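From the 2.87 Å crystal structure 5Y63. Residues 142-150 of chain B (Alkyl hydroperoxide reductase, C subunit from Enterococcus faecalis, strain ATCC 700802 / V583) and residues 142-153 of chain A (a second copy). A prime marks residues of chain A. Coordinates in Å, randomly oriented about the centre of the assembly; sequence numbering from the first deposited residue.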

# COMPACT_ATOMS: atom_id res chain seq x y z
N ILE B 142 -20.15 -13.57 27.16
CA ILE B 142 -19.31 -14.64 27.71
C ILE B 142 -18.79 -14.19 29.07
O ILE B 142 -18.23 -13.10 29.19
CB ILE B 142 -18.12 -14.96 26.78
CG1 ILE B 142 -18.63 -15.53 25.45
CG2 ILE B 142 -17.15 -15.93 27.44
CD1 ILE B 142 -17.62 -15.44 24.32
N LYS B 143 -18.98 -15.02 30.09
CA LYS B 143 -18.74 -14.61 31.48
C LYS B 143 -17.60 -15.33 32.20
O LYS B 143 -16.91 -14.73 33.02
CB LYS B 143 -20.03 -14.75 32.29
CG LYS B 143 -21.05 -13.67 32.00
CD LYS B 143 -20.66 -12.35 32.65
CE LYS B 143 -21.31 -11.17 31.94
NZ LYS B 143 -21.08 -9.89 32.66
N SER B 144 -17.43 -16.62 31.93
CA SER B 144 -16.40 -17.40 32.59
C SER B 144 -16.14 -18.66 31.79
O SER B 144 -17.08 -19.35 31.40
CB SER B 144 -16.85 -17.77 34.01
OG SER B 144 -15.97 -18.72 34.59
N TYR B 145 -14.86 -18.95 31.53
CA TYR B 145 -14.53 -20.12 30.72
C TYR B 145 -13.20 -20.77 31.09
O TYR B 145 -12.44 -20.26 31.91
CB TYR B 145 -14.59 -19.77 29.23
CG TYR B 145 -13.58 -18.77 28.72
CD1 TYR B 145 -13.78 -17.40 28.86
CD2 TYR B 145 -12.44 -19.20 28.04
CE1 TYR B 145 -12.85 -16.49 28.37
CE2 TYR B 145 -11.51 -18.30 27.54
CZ TYR B 145 -11.73 -16.95 27.71
OH TYR B 145 -10.81 -16.05 27.21
N GLU B 146 -12.96 -21.93 30.49
CA GLU B 146 -11.74 -22.69 30.69
C GLU B 146 -11.38 -23.42 29.40
O GLU B 146 -12.26 -23.83 28.65
CB GLU B 146 -11.91 -23.70 31.83
CG GLU B 146 -13.16 -24.56 31.71
CD GLU B 146 -13.10 -25.79 32.60
OE1 GLU B 146 -12.11 -26.55 32.52
OE2 GLU B 146 -14.05 -26.02 33.38
N ILE B 147 -10.08 -23.58 29.16
CA ILE B 147 -9.58 -24.28 27.98
C ILE B 147 -8.54 -25.32 28.41
O ILE B 147 -7.46 -24.96 28.89
CB ILE B 147 -9.00 -23.31 26.93
CG1 ILE B 147 -10.07 -22.30 26.49
CG2 ILE B 147 -8.48 -24.07 25.71
CD1 ILE B 147 -9.54 -21.12 25.71
N ASN B 148 -8.88 -26.59 28.25
CA ASN B 148 -7.97 -27.70 28.54
C ASN B 148 -7.40 -28.30 27.26
O ASN B 148 -8.08 -28.38 26.24
CB ASN B 148 -8.69 -28.79 29.34
CG ASN B 148 -9.17 -28.32 30.70
OD1 ASN B 148 -8.75 -27.28 31.21
ND2 ASN B 148 -10.05 -29.10 31.32
N ASP B 149 -6.14 -28.73 27.33
CA ASP B 149 -5.51 -29.48 26.23
C ASP B 149 -6.19 -30.85 26.13
O ASP B 149 -6.88 -31.28 27.07
CB ASP B 149 -4.00 -29.63 26.50
CG ASP B 149 -3.24 -30.29 25.35
OD1 ASP B 149 -3.80 -30.45 24.24
OD2 ASP B 149 -2.06 -30.63 25.56
N MET B 150 -6.03 -31.51 24.99
CA MET B 150 -6.51 -32.88 24.82
C MET B 150 -5.90 -33.75 25.91
O MET B 150 -4.71 -33.61 26.24
CB MET B 150 -6.10 -33.45 23.45
CG MET B 150 -6.29 -32.56 22.23
SD MET B 150 -7.99 -32.04 21.93
CE MET B 150 -7.76 -30.98 20.50
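Chain A 142-153: IKSYEINDMGIG

Strand 142-148 of chain A lies edge to edge against the same strand of chain B, antiparallel, and extended from Ser144 and Ser144′ onward, after a kink at Lys143 and Lys143′ (psi -36° and -38°), with N-to-C directions 176° apart and axes 4.7 Å apart at closest. The register centres on Glu146 facing Glu146′, CA to CA 4.1 Å, so paired residue numbers sum to 292. Tyr145 and Ile147′ form a hydrogen-bonded pair, Tyr145 N to Ile147′ O at 2.8 Å and Ile147′ N to Tyr145 O at 2.9 Å. The reciprocal pair closes with Ile147 N to Tyr145′ O at 2.8 Å and Tyr145′ N to Ile147 O at 3.0 Å. The ladder runs on past the strand ends: Asp149′ N reaches Lys143 O at 3.2 Å, and Asp149 N reaches Lys143′ O at 3.1 Å. Chain A then enters a type II turn, Asp149′ to Ile152′, bringing Ile152′ CD1 to 3.9 Å from Ser144 CB.

Alternation sorts the side chains. Tyr145, Ile147 and their copies share one face, where each tyrosine ring covers the isoleucine opposite: Ile147′ CB and Ile147 CB each lie 4.2 Å from the ring centroid of Tyr145 and Tyr145′, respectively. Ser144, Glu146 and Asn148 occupy the other face with their copies. Here symmetry loosens: Ser144 OG donates to Asn148′ OD1 at 2.6 Å, whereas Asn148 OD1 meets Ser144′ CB at 3.5 Å.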

# COMPACT_ATOMS: atom_id res chain seq x y z
N ILE A 142 2.02 -24.03 27.83
CA ILE A 142 0.74 -23.84 28.50
C ILE A 142 -0.15 -25.05 28.20
O ILE A 142 -0.40 -25.36 27.04
CB ILE A 142 0.04 -22.55 28.03
CG1 ILE A 142 0.89 -21.33 28.41
CG2 ILE A 142 -1.35 -22.44 28.64
CD1 ILE A 142 0.58 -20.09 27.61
N LYS A 143 -0.61 -25.71 29.26
CA LYS A 143 -1.34 -26.98 29.14
C LYS A 143 -2.84 -26.86 29.38
O LYS A 143 -3.63 -27.54 28.74
CB LYS A 143 -0.74 -28.02 30.09
CG LYS A 143 0.71 -28.38 29.77
CD LYS A 143 0.85 -28.98 28.38
CE LYS A 143 2.27 -29.45 28.12
NZ LYS A 143 2.46 -29.91 26.72
N SER A 144 -3.23 -26.03 30.34
CA SER A 144 -4.64 -25.76 30.56
C SER A 144 -4.78 -24.47 31.33
O SER A 144 -3.89 -24.08 32.09
CB SER A 144 -5.31 -26.91 31.33
OG SER A 144 -5.23 -26.71 32.73
N TYR A 145 -5.90 -23.79 31.12
CA TYR A 145 -6.12 -22.52 31.79
C TYR A 145 -7.59 -22.13 31.90
O TYR A 145 -8.46 -22.76 31.30
CB TYR A 145 -5.31 -21.42 31.11
CG TYR A 145 -5.61 -21.17 29.65
CD1 TYR A 145 -5.02 -21.94 28.65
CD2 TYR A 145 -6.45 -20.13 29.27
CE1 TYR A 145 -5.28 -21.69 27.31
CE2 TYR A 145 -6.72 -19.88 27.93
CZ TYR A 145 -6.13 -20.66 26.96
OH TYR A 145 -6.39 -20.41 25.64
N GLU A 146 -7.82 -21.09 32.68
CA GLU A 146 -9.15 -20.69 33.09
C GLU A 146 -9.21 -19.17 33.16
O GLU A 146 -8.30 -18.56 33.71
CB GLU A 146 -9.41 -21.29 34.47
CG GLU A 146 -10.74 -20.93 35.09
CD GLU A 146 -10.82 -21.33 36.55
OE1 GLU A 146 -9.98 -22.14 37.01
OE2 GLU A 146 -11.74 -20.83 37.24
N ILE A 147 -10.25 -18.57 32.60
CA ILE A 147 -10.49 -17.14 32.73
C ILE A 147 -11.90 -16.89 33.27
O ILE A 147 -12.89 -17.33 32.67
CB ILE A 147 -10.31 -16.37 31.40
CG1 ILE A 147 -8.88 -16.52 30.86
CG2 ILE A 147 -10.63 -14.89 31.57
CD1 ILE A 147 -8.74 -17.53 29.74
N ASN A 148 -11.98 -16.21 34.41
CA ASN A 148 -13.25 -15.78 35.00
C ASN A 148 -13.30 -14.26 35.08
O ASN A 148 -12.28 -13.62 35.30
CB ASN A 148 -13.41 -16.36 36.40
CG ASN A 148 -13.30 -17.88 36.44
OD1 ASN A 148 -13.48 -18.55 35.43
ND2 ASN A 148 -13.01 -18.42 37.61
N ASP A 149 -14.50 -13.68 34.93
CA ASP A 149 -14.65 -12.23 35.06
C ASP A 149 -14.61 -11.87 36.55
O ASP A 149 -14.69 -12.75 37.41
CB ASP A 149 -15.90 -11.71 34.32
CG ASP A 149 -16.98 -11.18 35.25
OD1 ASP A 149 -17.60 -11.97 35.99
OD2 ASP A 149 -17.21 -9.95 35.22
N MET A 150 -14.46 -10.58 36.85
CA MET A 150 -14.37 -10.14 38.25
C MET A 150 -15.66 -10.52 38.98
O MET A 150 -16.76 -10.42 38.42
CB MET A 150 -14.15 -8.62 38.37
CG MET A 150 -13.35 -7.92 37.27
SD MET A 150 -11.65 -8.45 37.05
CE MET A 150 -11.17 -7.46 35.64
N GLY A 151 -15.53 -10.97 40.23
CA GLY A 151 -16.69 -11.42 41.01
C GLY A 151 -16.93 -12.92 41.00
O GLY A 151 -17.56 -13.44 41.92
N ILE A 152 -16.47 -13.61 39.96
CA ILE A 152 -16.59 -15.06 39.89
C ILE A 152 -15.33 -15.71 40.47
O ILE A 152 -14.31 -15.83 39.79
CB ILE A 152 -16.82 -15.54 38.44
CG1 ILE A 152 -18.11 -14.91 37.88
CG2 ILE A 152 -16.92 -17.06 38.38
CD1 ILE A 152 -18.26 -15.02 36.38
N GLY A 153 -15.42 -16.13 41.73
CA GLY A 153 -14.29 -16.72 42.45
C GLY A 153 -13.90 -18.11 41.98
O GLY A 153 -14.69 -18.80 41.33